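Side-chain contacts in amino acid adenylation domain-containing protein (Bacillus stratosphericus LAMA 585, PDB 6ULY), which selects a keto acid and probably activates it as the acyl adenylate for nonribosomal depsipeptide synthesis: residues R61-K66 / H123-T128; P102-M107 / D130-E135; A109-L114 / Q137-L142; L216-L221 / N272-M277. All coordinates share one frame; numbering follows the deposited sequence.

Interaction 1 (R61-K66 / H123-T128); sequences RALGLK and HPLILT
Leu63 and Leu65 meet Leu125 where a helix ends beside a mixed sheet. The first segment is the C-terminal end of helix 46-62 and the turn after it, a Schellman motif closed by Gly64. The second runs into strand 125-128, which lies between strands 70-74 and 150-152 in a sheet of seven strands. The contact is apolar and small, about 131 Å² with both sides summed.

Leu63 is the first residue to touch the strand. Its CG lies beside the backbone N and anti to the carbonyl carbon (chi1 -63°). Leu63 CD1 reaches Leu125 CD2 at 3.7 Å, and the same side chain rests on Ala151 of the edge strand. Gly64 then leaves the helix with a positive phi of 99°. The backbone N of Gly64 donates to Arg61 O at 3.1 Å, which ties the turn back to the last turn of the helix. This reversal brings Leu65 round to the same side as Leu63. Leu65 is buried, and it also packs on Val71 of strand 70-74 and on Phe93.

On the strand, Leu125 does all the close touching with a single branch. Its CG is anti to its backbone N (chi1 168°), which carries the branch out to the turn. Both leucines of the turn cross it at about a right angle. Leu125 CD2 lies 3.8 Å from Leu65 CD1 and 3.9 Å from Leu65 CD2.

Interaction 2 (P102-M107 / D130-E135); sequences PTYREM and DSLIEE
An ST turn in the loop between strand 94-97 and helix 109-120 sets Tyr104 and Arg105 against Leu132 and Glu135 of helix 130-137. In this turn Thr103 OG1 accepts from Arg105 N at 3.2 Å, with an N-H...O angle of 167°. The bond ties the loop backbone just where its two contact residues leave it.

Tyr104 is buried and makes most of its contact by packing. Tyr104 CB sits 3.4 Å from Glu135 O, so the ring starts close to the helix backbone. Further out, Tyr104 CD2 is 3.7 Å from Glu135 CB. The ring and the Glu135 carboxylate stand nearly perpendicular, at 86°. Leu132, one turn earlier in the helix, adds an apolar contact, with its CD2 4.3 Å from Tyr104 CE2. The phenol oxygen is held beyond the contact, by hydrogen bonds with Gln74 OE1 and Ala101 N. These bonds hold the far end of the ring, while Glu135 and Leu132 pack on the ring itself.

Arg105 lies at the exposed margin. Its chain bends at chi2, and this brings the guanidinium across the Glu135 side chain at a slant, with the two planar groups 44° apart. The opposite charges probably attract, but they stay beyond salt-bridge range. Arg105 NH1 is 4.1 Å from Glu135 OE2, and comes nearer to the aliphatic part of that chain, at 3.7 Å from Glu135 CG.

Interaction 3 (A109-L114 / Q137-L142); sequences AAVKKL and QGLAFL
Apolar packing makes the contact: one branch of Val111 meets one methyl from each of Leu139 and Leu142. Val111 CG1 lies 3.9 Å from Leu139 CD2 and 4.0 Å from Leu142 CD1. Leu139 CD2 and Leu142 CD1 are themselves 4.1 Å apart. The three methyls thus form a near-equilateral triangle. Val111 has CG1 anti to its backbone N (chi1 166°), and this rotation is what turns that branch to the leucines. Leu139 approaches the valine at a slant, while Leu142 crosses it at about a right angle. All three residues are buried.

The elements joined are helix 109-120 and the short helix 139-142, in the N-terminal part of the adenylation domain fold. Leu114, one turn after Val111, also points toward the short helix but packs instead on Phe72 and Gln74 of strand 70-74, and so places helix 109-120 against the seven-stranded mixed sheet.

Backbone hydrogen bonds hold each helix in shape. In the first, Lys113 N bonds to Ala109 O, and Leu114 N to Ala110 O. Asn108 OD1 accepts from Val111 N at the start of helix 109-120. In the second, Gly138 O accepts from two donors, Phe141 N at 3.0 Å and Leu142 N at 3.2 Å. This shared acceptor helps fix the turn that puts Leu139 and Leu142, three residues apart, on one face. Gln398 of the second subunit packs against Leu142.

Interaction 4 (L216-L221 / N272-M277); sequences LDWMPL and NFAFAM
Trp218 reaches across to Ala274 and Phe273 with the far edge of its indole. From CB the ring sets out with CG between the backbone N and the carbonyl carbon (chi1 53°). One face of the ring carries Met219 CG, 3.9 Å above the plane and offset toward the rim, so the next residue in the chain packs on the indole. At the benzo end, CZ2 meets Ala274 CB at 3.5 Å, and CH2 is 3.7 Å from the same methyl. The alanine methyl lies in the plane of the indole, against its edge. CH2 also approaches Phe273 CZ at 4.1 Å, again near the indole plane.

Ala274 CB also sits above one face of the Phe273 ring, 4.1 Å from its plane and toward the rim. The tryptophan's backbone is shaped by an Asx turn: Asp217 OD2 accepts from Met219 N at 2.7 Å, from the anti side, 34° out of the carboxylate plane, and the bond is bent (139°).

The contact is buried, and the side chain of Phe273 is about 10 Å from the bound keto acyl adenylate. Trp218 follows strand 214-217 of the nine-stranded mixed sheet of the adenylation domain, and helix 272-279 follows its adjacent parallel strand 267-270. Trp218 also stacks on Phe249 and meets Trp256 of helix 255-262 edge-to-face, while Phe273 touches helix 560-570.

Interactions 1, 2 and 3 form one group. Their first segments come in order along the chain, and their second segments follow in the same order, so the contacts cross one another. Strand 125-128, helix 130-137 and helix 139-142 are consecutive and supply one side of each. Interactions 2 and 3 are 8 Å apart between centres and touch, with Leu142 packed on the 102-107 loop. Interaction 1 lies 19 Å from interaction 2 between centres and touches it through Thr128. This group packs helices and a loop around the seven-stranded sheet. Interaction 4 comes later, its centre 24 to 31 Å from the others, and belongs to the nine-stranded sheet of the same adenylation domain.

Interaction 1 (R61-K66 / H123-T128)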
loop_
_atom_site.group_PDB
_atom_site.type_symbol
_atom_site.label_atom_id
_atom_site.label_comp_id
_atom_site.label_asym_id
_atom_site.label_seq_id
_atom_site.Cartn_x
_atom_site.Cartn_y
_atom_site.Cartn_z
ATOM N N ARG A 61 -25.789 -14.084 -22.674
ATOM C CA ARG A 61 -25.976 -15.526 -22.564
ATOM C C ARG A 61 -25.488 -16.244 -23.815
ATOM O O ARG A 61 -25.034 -17.391 -23.731
ATOM C CB ARG A 61 -27.447 -15.843 -22.288
ATOM C CG ARG A 61 -27.833 -15.639 -20.831
ATOM C CD ARG A 61 -29.321 -15.794 -20.589
ATOM N NE ARG A 61 -29.625 -15.800 -19.160
ATOM C CZ ARG A 61 -30.823 -15.554 -18.641
ATOM N NH1 ARG A 61 -31.850 -15.267 -19.429
ATOM N NH2 ARG A 61 -30.992 -15.583 -17.327
ATOM N N ALA A 62 -25.556 -15.588 -24.975
ATOM C CA ALA A 62 -24.997 -16.179 -26.186
ATOM C C ALA A 62 -23.486 -16.332 -26.084
ATOM O O ALA A 62 -22.909 -17.231 -26.709
ATOM C CB ALA A 62 -25.361 -15.333 -27.404
ATOM N N LEU A 63 -22.829 -15.470 -25.309
ATOM C CA LEU A 63 -21.391 -15.559 -25.095
ATOM C C LEU A 63 -21.019 -16.523 -23.978
ATOM O O LEU A 63 -19.830 -16.667 -23.678
ATOM C CB LEU A 63 -20.827 -14.169 -24.794
ATOM C CG LEU A 63 -20.989 -13.171 -25.943
ATOM C CD1 LEU A 63 -20.643 -11.756 -25.510
ATOM C CD2 LEU A 63 -20.137 -13.589 -27.132
ATOM N N GLY A 64 -21.995 -17.183 -23.360
ATOM C CA GLY A 64 -21.730 -18.211 -22.380
ATOM C C GLY A 64 -21.821 -17.777 -20.936
ATOM O O GLY A 64 -21.533 -18.588 -20.048
ATOM N N LEU A 65 -22.225 -16.538 -20.669
ATOM C CA LEU A 65 -22.236 -16.036 -19.303
ATOM C C LEU A 65 -23.292 -16.752 -18.476
ATOM O O LEU A 65 -24.458 -16.836 -18.873
ATOM C CB LEU A 65 -22.489 -14.532 -19.296
ATOM C CG LEU A 65 -21.244 -13.664 -19.485
ATOM C CD1 LEU A 65 -20.439 -14.117 -20.692
ATOM C CD2 LEU A 65 -21.633 -12.203 -19.626
ATOM N N LYS A 66 -22.878 -17.266 -17.320
ATOM C CA LYS A 66 -23.762 -17.940 -16.383
ATOM C C LYS A 66 -23.927 -17.092 -15.126
ATOM O O LYS A 66 -23.071 -16.269 -14.793
ATOM C CB LYS A 66 -23.217 -19.323 -16.014
ATOM C CG LYS A 66 -22.963 -20.232 -17.211
ATOM C CD LYS A 66 -24.259 -20.598 -17.932
ATOM C CE LYS A 66 -24.004 -21.576 -19.073
ATOM N NZ LYS A 66 -25.269 -22.086 -19.673
ATOM N N HIS A 123 -10.145 -13.626 -15.663
ATOM C CA HIS A 123 -10.311 -13.309 -17.075
ATOM C C HIS A 123 -11.782 -13.221 -17.458
ATOM O O HIS A 123 -12.250 -13.997 -18.300
ATOM C CB HIS A 123 -9.616 -14.367 -17.933
ATOM C CG HIS A 123 -8.216 -14.674 -17.503
ATOM N ND1 HIS A 123 -7.362 -13.712 -17.006
ATOM C CD2 HIS A 123 -7.522 -15.836 -17.493
ATOM C CE1 HIS A 123 -6.201 -14.270 -16.712
ATOM N NE2 HIS A 123 -6.272 -15.557 -16.996
ATOM N N PRO A 124 -12.538 -12.301 -16.874
ATOM C CA PRO A 124 -13.946 -12.155 -17.250
ATOM C C PRO A 124 -14.100 -11.445 -18.585
ATOM O O PRO A 124 -13.237 -10.688 -19.030
ATOM C CB PRO A 124 -14.531 -11.311 -16.114
ATOM C CG PRO A 124 -13.371 -10.492 -15.639
ATOM C CD PRO A 124 -12.149 -11.359 -15.810
ATOM N N LEU A 125 -15.238 -11.705 -19.223
ATOM C CA LEU A 125 -15.583 -10.977 -20.432
ATOM C C LEU A 125 -15.566 -9.484 -20.145
ATOM O O LEU A 125 -16.141 -9.025 -19.154
ATOM C CB LEU A 125 -16.965 -11.402 -20.937
ATOM C CG LEU A 125 -17.585 -10.531 -22.037
ATOM C CD1 LEU A 125 -16.798 -10.663 -23.331
ATOM C CD2 LEU A 125 -19.046 -10.890 -22.252
ATOM N N ILE A 126 -14.907 -8.728 -21.010
ATOM C CA ILE A 126 -14.925 -7.276 -20.925
ATOM C C ILE A 126 -16.049 -6.763 -21.812
ATOM O O ILE A 126 -16.139 -7.117 -22.993
ATOM C CB ILE A 126 -13.570 -6.673 -21.334
ATOM C CG1 ILE A 126 -12.449 -7.225 -20.439
ATOM C CG2 ILE A 126 -13.632 -5.153 -21.248
ATOM C CD1 ILE A 126 -11.053 -6.784 -20.844
ATOM N N LEU A 127 -16.917 -5.945 -21.229
ATOM C CA LEU A 127 -18.062 -5.362 -21.905
ATOM C C LEU A 127 -17.817 -3.868 -22.040
ATOM O O LEU A 127 -17.442 -3.210 -21.062
ATOM C CB LEU A 127 -19.339 -5.632 -21.110
ATOM C CG LEU A 127 -20.642 -5.866 -21.861
ATOM C CD1 LEU A 127 -20.495 -6.981 -22.877
ATOM C CD2 LEU A 127 -21.730 -6.193 -20.855
ATOM N N THR A 128 -18.028 -3.333 -23.241
ATOM C CA THR A 128 -17.603 -1.973 -23.538
ATOM C C THR A 128 -18.496 -1.387 -24.626
ATOM O O THR A 128 -19.535 -1.955 -24.979
ATOM C CB THR A 128 -16.124 -1.953 -23.950
ATOM O OG1 THR A 128 -15.784 -0.663 -24.472
ATOM C CG2 THR A 128 -15.847 -3.015 -25.005
#

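Interaction 2 (P102-M107 / D130-E135)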
loop_
_atom_site.group_PDB
_atom_site.type_symbol
_atom_site.label_atom_id
_atom_site.label_comp_id
_atom_site.label_asym_id
_atom_site.label_seq_id
_atom_site.Cartn_x
_atom_site.Cartn_y
_atom_site.Cartn_z
ATOM N N PRO A 102 -7.528 6.109 -19.334
ATOM C CA PRO A 102 -7.347 7.292 -20.194
ATOM C C PRO A 102 -6.790 6.947 -21.562
ATOM O O PRO A 102 -7.079 7.652 -22.538
ATOM C CB PRO A 102 -6.379 8.169 -19.388
ATOM C CG PRO A 102 -5.682 7.222 -18.456
ATOM C CD PRO A 102 -6.693 6.170 -18.120
ATOM N N THR A 103 -5.998 5.880 -21.663
ATOM C CA THR A 103 -5.514 5.388 -22.943
ATOM C C THR A 103 -5.198 3.905 -22.813
ATOM O O THR A 103 -4.871 3.416 -21.728
ATOM C CB THR A 103 -4.268 6.148 -23.423
ATOM O OG1 THR A 103 -3.807 5.579 -24.656
ATOM C CG2 THR A 103 -3.149 6.079 -22.386
ATOM N N TYR A 104 -5.303 3.195 -23.936
ATOM C CA TYR A 104 -4.996 1.773 -24.007
ATOM C C TYR A 104 -3.804 1.485 -24.911
ATOM O O TYR A 104 -3.577 0.323 -25.269
ATOM C CB TYR A 104 -6.221 0.996 -24.500
ATOM C CG TYR A 104 -7.428 1.100 -23.594
ATOM C CD1 TYR A 104 -7.752 0.072 -22.717
ATOM C CD2 TYR A 104 -8.243 2.226 -23.616
ATOM C CE1 TYR A 104 -8.855 0.162 -21.888
ATOM C CE2 TYR A 104 -9.346 2.325 -22.789
ATOM C CZ TYR A 104 -9.648 1.289 -21.928
ATOM O OH TYR A 104 -10.745 1.380 -21.104
ATOM N N ARG A 105 -3.040 2.510 -25.292
ATOM C CA ARG A 105 -1.909 2.332 -26.193
ATOM C C ARG A 105 -0.603 2.013 -25.475
ATOM O O ARG A 105 0.347 1.568 -26.128
ATOM C CB ARG A 105 -1.708 3.590 -27.046
ATOM C CG ARG A 105 -2.299 3.510 -28.451
ATOM C CD ARG A 105 -3.763 3.923 -28.491
ATOM N NE ARG A 105 -4.227 4.122 -29.862
ATOM C CZ ARG A 105 -5.433 4.580 -30.189
ATOM N NH1 ARG A 105 -6.307 4.890 -29.243
ATOM N NH2 ARG A 105 -5.763 4.730 -31.465
ATOM N N GLU A 106 -0.523 2.228 -24.163
ATOM C CA GLU A 106 0.697 1.955 -23.416
ATOM C C GLU A 106 0.346 1.417 -22.036
ATOM O O GLU A 106 -0.780 1.562 -21.554
ATOM C CB GLU A 106 1.570 3.207 -23.278
ATOM C CG GLU A 106 1.000 4.427 -23.969
ATOM C CD GLU A 106 1.214 5.690 -23.168
ATOM O OE1 GLU A 106 2.047 6.526 -23.577
ATOM O OE2 GLU A 106 0.551 5.839 -22.120
ATOM N N MET A 107 1.342 0.803 -21.397
ATOM C CA MET A 107 1.148 0.111 -20.123
ATOM C C MET A 107 1.293 1.102 -18.965
ATOM O O MET A 107 2.234 1.061 -18.172
ATOM C CB MET A 107 2.142 -1.037 -19.997
ATOM C CG MET A 107 1.849 -2.003 -18.866
ATOM S SD MET A 107 0.482 -3.114 -19.246
ATOM C CE MET A 107 0.380 -4.067 -17.729
ATOM N N ASP A 130 -18.900 0.552 -28.608
ATOM C CA ASP A 130 -18.321 0.544 -29.945
ATOM C C ASP A 130 -17.195 1.566 -30.057
ATOM O O ASP A 130 -16.201 1.325 -30.751
ATOM C CB ASP A 130 -19.403 0.819 -30.991
ATOM C CG ASP A 130 -20.278 -0.396 -31.270
ATOM O OD1 ASP A 130 -19.735 -1.516 -31.382
ATOM O OD2 ASP A 130 -21.509 -0.229 -31.388
ATOM N N SER A 131 -17.324 2.700 -29.365
ATOM C CA SER A 131 -16.290 3.729 -29.387
ATOM C C SER A 131 -15.020 3.319 -28.646
ATOM O O SER A 131 -13.993 3.985 -28.809
ATOM C CB SER A 131 -16.839 5.027 -28.787
ATOM O OG SER A 131 -17.008 4.910 -27.384
ATOM N N LEU A 132 -15.059 2.248 -27.845
ATOM C CA LEU A 132 -13.897 1.796 -27.092
ATOM C C LEU A 132 -13.416 0.399 -27.451
ATOM O O LEU A 132 -12.290 0.047 -27.082
ATOM C CB LEU A 132 -14.190 1.803 -25.583
ATOM C CG LEU A 132 -14.154 3.132 -24.831
ATOM C CD1 LEU A 132 -14.509 2.889 -23.371
ATOM C CD2 LEU A 132 -12.791 3.796 -24.943
ATOM N N ILE A 133 -14.225 -0.408 -28.138
ATOM C CA ILE A 133 -13.882 -1.820 -28.286
ATOM C C ILE A 133 -12.552 -1.988 -29.004
ATOM O O ILE A 133 -11.787 -2.911 -28.701
ATOM C CB ILE A 133 -15.014 -2.580 -29.006
ATOM C CG1 ILE A 133 -14.714 -4.081 -29.011
ATOM C CG2 ILE A 133 -15.189 -2.060 -30.424
ATOM C CD1 ILE A 133 -15.872 -4.941 -29.459
ATOM N N GLU A 134 -12.244 -1.106 -29.956
ATOM C CA GLU A 134 -10.951 -1.177 -30.630
ATOM C C GLU A 134 -9.813 -0.950 -29.641
ATOM O O GLU A 134 -8.855 -1.731 -29.586
ATOM C CB GLU A 134 -10.896 -0.154 -31.764
ATOM N N GLU A 135 -9.906 0.118 -28.846
ATOM C CA GLU A 135 -8.899 0.378 -27.823
ATOM C C GLU A 135 -8.810 -0.777 -26.833
ATOM O O GLU A 135 -7.722 -1.302 -26.567
ATOM C CB GLU A 135 -9.226 1.682 -27.093
ATOM C CG GLU A 135 -9.214 2.918 -27.985
ATOM C CD GLU A 135 -9.870 4.123 -27.330
ATOM O OE1 GLU A 135 -10.978 4.506 -27.769
ATOM O OE2 GLU A 135 -9.285 4.679 -26.375
#

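Interaction 3 (A109-L114 / Q137-L142)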
loop_
_atom_site.group_PDB
_atom_site.type_symbol
_atom_site.label_atom_id
_atom_site.label_comp_id
_atom_site.label_asym_id
_atom_site.label_seq_id
_atom_site.Cartn_x
_atom_site.Cartn_y
_atom_site.Cartn_z
ATOM N N ALA A 109 -0.402 3.330 -15.532
ATOM C CA ALA A 109 -0.889 2.900 -14.225
ATOM C C ALA A 109 -2.310 2.359 -14.311
ATOM O O ALA A 109 -2.603 1.267 -13.811
ATOM C CB ALA A 109 -0.821 4.065 -13.237
ATOM N N ALA A 110 -3.215 3.125 -14.925
ATOM C CA ALA A 110 -4.596 2.674 -15.055
ATOM C C ALA A 110 -4.665 1.307 -15.721
ATOM O O ALA A 110 -5.423 0.434 -15.288
ATOM C CB ALA A 110 -5.409 3.699 -15.847
ATOM N N VAL A 111 -3.866 1.097 -16.766
ATOM C CA VAL A 111 -3.896 -0.174 -17.479
ATOM C C VAL A 111 -3.377 -1.301 -16.594
ATOM O O VAL A 111 -3.868 -2.435 -16.662
ATOM C CB VAL A 111 -3.092 -0.061 -18.787
ATOM C CG1 VAL A 111 -2.824 -1.436 -19.373
ATOM C CG2 VAL A 111 -3.837 0.812 -19.782
ATOM N N LYS A 112 -2.374 -1.015 -15.758
ATOM C CA LYS A 112 -1.876 -2.025 -14.829
ATOM C C LYS A 112 -2.958 -2.429 -13.835
ATOM O O LYS A 112 -3.157 -3.617 -13.560
ATOM C CB LYS A 112 -0.641 -1.503 -14.088
ATOM C CG LYS A 112 0.582 -1.277 -14.964
ATOM C CD LYS A 112 1.796 -0.868 -14.136
ATOM C CE LYS A 112 3.024 -0.653 -15.013
ATOM N NZ LYS A 112 4.216 -0.232 -14.225
ATOM N N LYS A 113 -3.661 -1.444 -13.273
ATOM C CA LYS A 113 -4.715 -1.745 -12.312
ATOM C C LYS A 113 -5.826 -2.578 -12.944
ATOM O O LYS A 113 -6.340 -3.512 -12.318
ATOM C CB LYS A 113 -5.275 -0.445 -11.734
ATOM C CG LYS A 113 -4.217 0.430 -11.065
ATOM C CD LYS A 113 -4.822 1.656 -10.397
ATOM C CE LYS A 113 -3.767 2.435 -9.629
ATOM N NZ LYS A 113 -4.365 3.451 -8.717
ATOM N N LEU A 114 -6.215 -2.254 -14.181
ATOM C CA LEU A 114 -7.227 -3.059 -14.860
ATOM C C LEU A 114 -6.768 -4.505 -14.991
ATOM O O LEU A 114 -7.550 -5.437 -14.767
ATOM C CB LEU A 114 -7.545 -2.472 -16.239
ATOM C CG LEU A 114 -8.178 -1.081 -16.245
ATOM C CD1 LEU A 114 -8.301 -0.549 -17.666
ATOM C CD2 LEU A 114 -9.538 -1.100 -15.558
ATOM N N GLN A 137 -9.560 -3.806 -27.081
ATOM C CA GLN A 137 -8.982 -5.008 -27.669
ATOM C C GLN A 137 -7.462 -4.951 -27.706
ATOM O O GLN A 137 -6.815 -6.002 -27.745
ATOM C CB GLN A 137 -9.535 -5.227 -29.080
ATOM C CG GLN A 137 -10.933 -5.838 -29.105
ATOM C CD GLN A 137 -11.535 -5.899 -30.501
ATOM O OE1 GLN A 137 -11.167 -5.126 -31.386
ATOM N NE2 GLN A 137 -12.470 -6.824 -30.702
ATOM N N GLY A 138 -6.880 -3.750 -27.687
ATOM C CA GLY A 138 -5.435 -3.627 -27.673
ATOM C C GLY A 138 -4.786 -4.204 -26.434
ATOM O O GLY A 138 -3.587 -4.499 -26.452
ATOM N N LEU A 139 -5.552 -4.378 -25.354
ATOM C CA LEU A 139 -5.005 -4.965 -24.138
ATOM C C LEU A 139 -4.488 -6.379 -24.362
ATOM O O LEU A 139 -3.671 -6.862 -23.569
ATOM C CB LEU A 139 -6.069 -4.966 -23.038
ATOM C CG LEU A 139 -6.573 -3.583 -22.620
ATOM C CD1 LEU A 139 -7.772 -3.700 -21.689
ATOM C CD2 LEU A 139 -5.456 -2.783 -21.965
ATOM N N ALA A 140 -4.946 -7.054 -25.420
ATOM C CA ALA A 140 -4.457 -8.399 -25.705
ATOM C C ALA A 140 -2.964 -8.388 -25.996
ATOM O O ALA A 140 -2.247 -9.334 -25.648
ATOM C CB ALA A 140 -5.226 -8.999 -26.883
ATOM N N PHE A 141 -2.478 -7.330 -26.647
ATOM C CA PHE A 141 -1.049 -7.199 -26.897
ATOM C C PHE A 141 -0.327 -6.604 -25.694
ATOM O O PHE A 141 0.787 -7.025 -25.369
ATOM C CB PHE A 141 -0.808 -6.336 -28.139
ATOM C CG PHE A 141 -1.256 -6.977 -29.426
ATOM C CD1 PHE A 141 -0.342 -7.609 -30.257
ATOM C CD2 PHE A 141 -2.589 -6.946 -29.809
ATOM C CE1 PHE A 141 -0.747 -8.195 -31.443
ATOM C CE2 PHE A 141 -3.001 -7.531 -30.993
ATOM C CZ PHE A 141 -2.080 -8.157 -31.811
ATOM N N LEU A 142 -0.946 -5.628 -25.022
ATOM C CA LEU A 142 -0.308 -5.015 -23.861
ATOM C C LEU A 142 -0.082 -6.031 -22.748
ATOM O O LEU A 142 0.953 -6.007 -22.073
ATOM C CB LEU A 142 -1.157 -3.853 -23.341
ATOM C CG LEU A 142 -0.892 -2.456 -23.906
ATOM C CD1 LEU A 142 -1.776 -1.431 -23.207
ATOM C CD2 LEU A 142 0.572 -2.079 -23.760
#

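Interaction 4 (L216-L221 / N272-M277)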
loop_
_atom_site.group_PDB
_atom_site.type_symbol
_atom_site.label_atom_id
_atom_site.label_comp_id
_atom_site.label_asym_id
_atom_site.label_seq_id
_atom_site.Cartn_x
_atom_site.Cartn_y
_atom_site.Cartn_z
ATOM N N LEU A 216 -30.037 14.860 -11.750
ATOM C CA LEU A 216 -28.975 15.158 -12.705
ATOM C C LEU A 216 -27.650 14.677 -12.134
ATOM O O LEU A 216 -27.270 15.069 -11.026
ATOM C CB LEU A 216 -28.909 16.659 -13.007
ATOM C CG LEU A 216 -27.744 17.098 -13.895
ATOM C CD1 LEU A 216 -27.810 16.449 -15.269
ATOM C CD2 LEU A 216 -27.729 18.605 -14.007
ATOM N N ASP A 217 -26.944 13.839 -12.892
ATOM C CA ASP A 217 -25.652 13.312 -12.463
ATOM C C ASP A 217 -24.722 13.228 -13.665
ATOM O O ASP A 217 -25.042 12.562 -14.656
ATOM C CB ASP A 217 -25.800 11.930 -11.816
ATOM C CG ASP A 217 -24.573 11.524 -11.017
ATOM O OD1 ASP A 217 -24.659 10.547 -10.241
ATOM O OD2 ASP A 217 -23.528 12.200 -11.143
ATOM N N TRP A 218 -23.575 13.898 -13.570
ATOM C CA TRP A 218 -22.494 13.738 -14.531
ATOM C C TRP A 218 -21.304 12.975 -13.963
ATOM O O TRP A 218 -20.371 12.662 -14.713
ATOM C CB TRP A 218 -22.022 15.109 -15.041
ATOM C CG TRP A 218 -21.672 16.081 -13.955
ATOM C CD1 TRP A 218 -22.454 17.092 -13.476
ATOM C CD2 TRP A 218 -20.445 16.137 -13.216
ATOM N NE1 TRP A 218 -21.790 17.774 -12.484
ATOM C CE2 TRP A 218 -20.553 17.209 -12.309
ATOM C CE3 TRP A 218 -19.267 15.386 -13.234
ATOM C CZ2 TRP A 218 -19.535 17.539 -11.422
ATOM C CZ3 TRP A 218 -18.256 15.718 -12.359
ATOM C CH2 TRP A 218 -18.393 16.787 -11.465
ATOM N N MET A 219 -21.310 12.664 -12.670
ATOM C CA MET A 219 -20.218 11.907 -12.087
ATOM C C MET A 219 -20.201 10.485 -12.648
ATOM O O MET A 219 -21.244 9.946 -13.029
ATOM C CB MET A 219 -20.348 11.878 -10.568
ATOM C CG MET A 219 -19.857 13.148 -9.895
ATOM S SD MET A 219 -18.066 13.328 -10.017
ATOM C CE MET A 219 -17.514 12.017 -8.918
ATOM N N PRO A 220 -19.027 9.855 -12.710
ATOM C CA PRO A 220 -18.941 8.508 -13.292
ATOM C C PRO A 220 -19.829 7.503 -12.571
ATOM O O PRO A 220 -19.902 7.475 -11.339
ATOM C CB PRO A 220 -17.459 8.143 -13.130
ATOM C CG PRO A 220 -16.753 9.435 -12.942
ATOM C CD PRO A 220 -17.717 10.334 -12.236
ATOM N N LEU A 221 -20.484 6.649 -13.360
ATOM C CA LEU A 221 -21.250 5.537 -12.810
ATOM C C LEU A 221 -20.366 4.479 -12.167
ATOM O O LEU A 221 -20.888 3.592 -11.485
ATOM C CB LEU A 221 -22.099 4.891 -13.905
ATOM C CG LEU A 221 -23.314 5.684 -14.385
ATOM C CD1 LEU A 221 -23.940 4.993 -15.589
ATOM C CD2 LEU A 221 -24.330 5.848 -13.258
ATOM N N ASN A 272 -16.298 18.177 -3.835
ATOM C CA ASN A 272 -16.123 19.600 -3.561
ATOM C C ASN A 272 -15.419 20.325 -4.704
ATOM O O ASN A 272 -15.629 21.529 -4.891
ATOM C CB ASN A 272 -15.345 19.784 -2.259
ATOM C CG ASN A 272 -15.352 21.218 -1.777
ATOM O OD1 ASN A 272 -16.356 21.703 -1.251
ATOM N ND2 ASN A 272 -14.229 21.908 -1.953
ATOM N N PHE A 273 -14.586 19.620 -5.478
ATOM C CA PHE A 273 -13.824 20.285 -6.532
ATOM C C PHE A 273 -14.746 20.877 -7.591
ATOM O O PHE A 273 -14.463 21.947 -8.145
ATOM C CB PHE A 273 -12.830 19.309 -7.176
ATOM C CG PHE A 273 -13.461 18.328 -8.134
ATOM C CD1 PHE A 273 -13.759 17.042 -7.727
ATOM C CD2 PHE A 273 -13.739 18.688 -9.446
ATOM C CE1 PHE A 273 -14.337 16.138 -8.601
ATOM C CE2 PHE A 273 -14.318 17.789 -10.319
ATOM C CZ PHE A 273 -14.618 16.513 -9.895
ATOM N N ALA A 274 -15.850 20.192 -7.895
ATOM C CA ALA A 274 -16.768 20.698 -8.907
ATOM C C ALA A 274 -17.378 22.022 -8.473
ATOM O O ALA A 274 -17.534 22.940 -9.287
ATOM C CB ALA A 274 -17.860 19.668 -9.190
ATOM N N PHE A 275 -17.722 22.145 -7.189
ATOM C CA PHE A 275 -18.225 23.416 -6.685
ATOM C C PHE A 275 -17.169 24.502 -6.819
ATOM O O PHE A 275 -17.477 25.640 -7.194
ATOM C CB PHE A 275 -18.664 23.274 -5.229
ATOM C CG PHE A 275 -19.823 22.333 -5.033
ATOM C CD1 PHE A 275 -19.623 20.961 -5.001
ATOM C CD2 PHE A 275 -21.111 22.820 -4.870
ATOM C CE1 PHE A 275 -20.683 20.095 -4.822
ATOM C CE2 PHE A 275 -22.177 21.955 -4.689
ATOM C CZ PHE A 275 -21.962 20.592 -4.663
ATOM N N ALA A 276 -15.912 24.165 -6.527
ATOM C CA ALA A 276 -14.839 25.141 -6.680
ATOM C C ALA A 276 -14.618 25.492 -8.144
ATOM O O ALA A 276 -14.317 26.645 -8.472
ATOM C CB ALA A 276 -13.554 24.604 -6.056
ATOM N N MET A 277 -14.758 24.512 -9.042
ATOM C CA MET A 277 -14.610 24.795 -10.465
ATOM C C MET A 277 -15.650 25.808 -10.927
ATOM O O MET A 277 -15.328 26.746 -11.665
ATOM C CB MET A 277 -14.722 23.504 -11.279
ATOM C CG MET A 277 -13.521 22.584 -11.169
ATOM S SD MET A 277 -13.683 21.076 -12.155
ATOM C CE MET A 277 -13.360 21.700 -13.799
#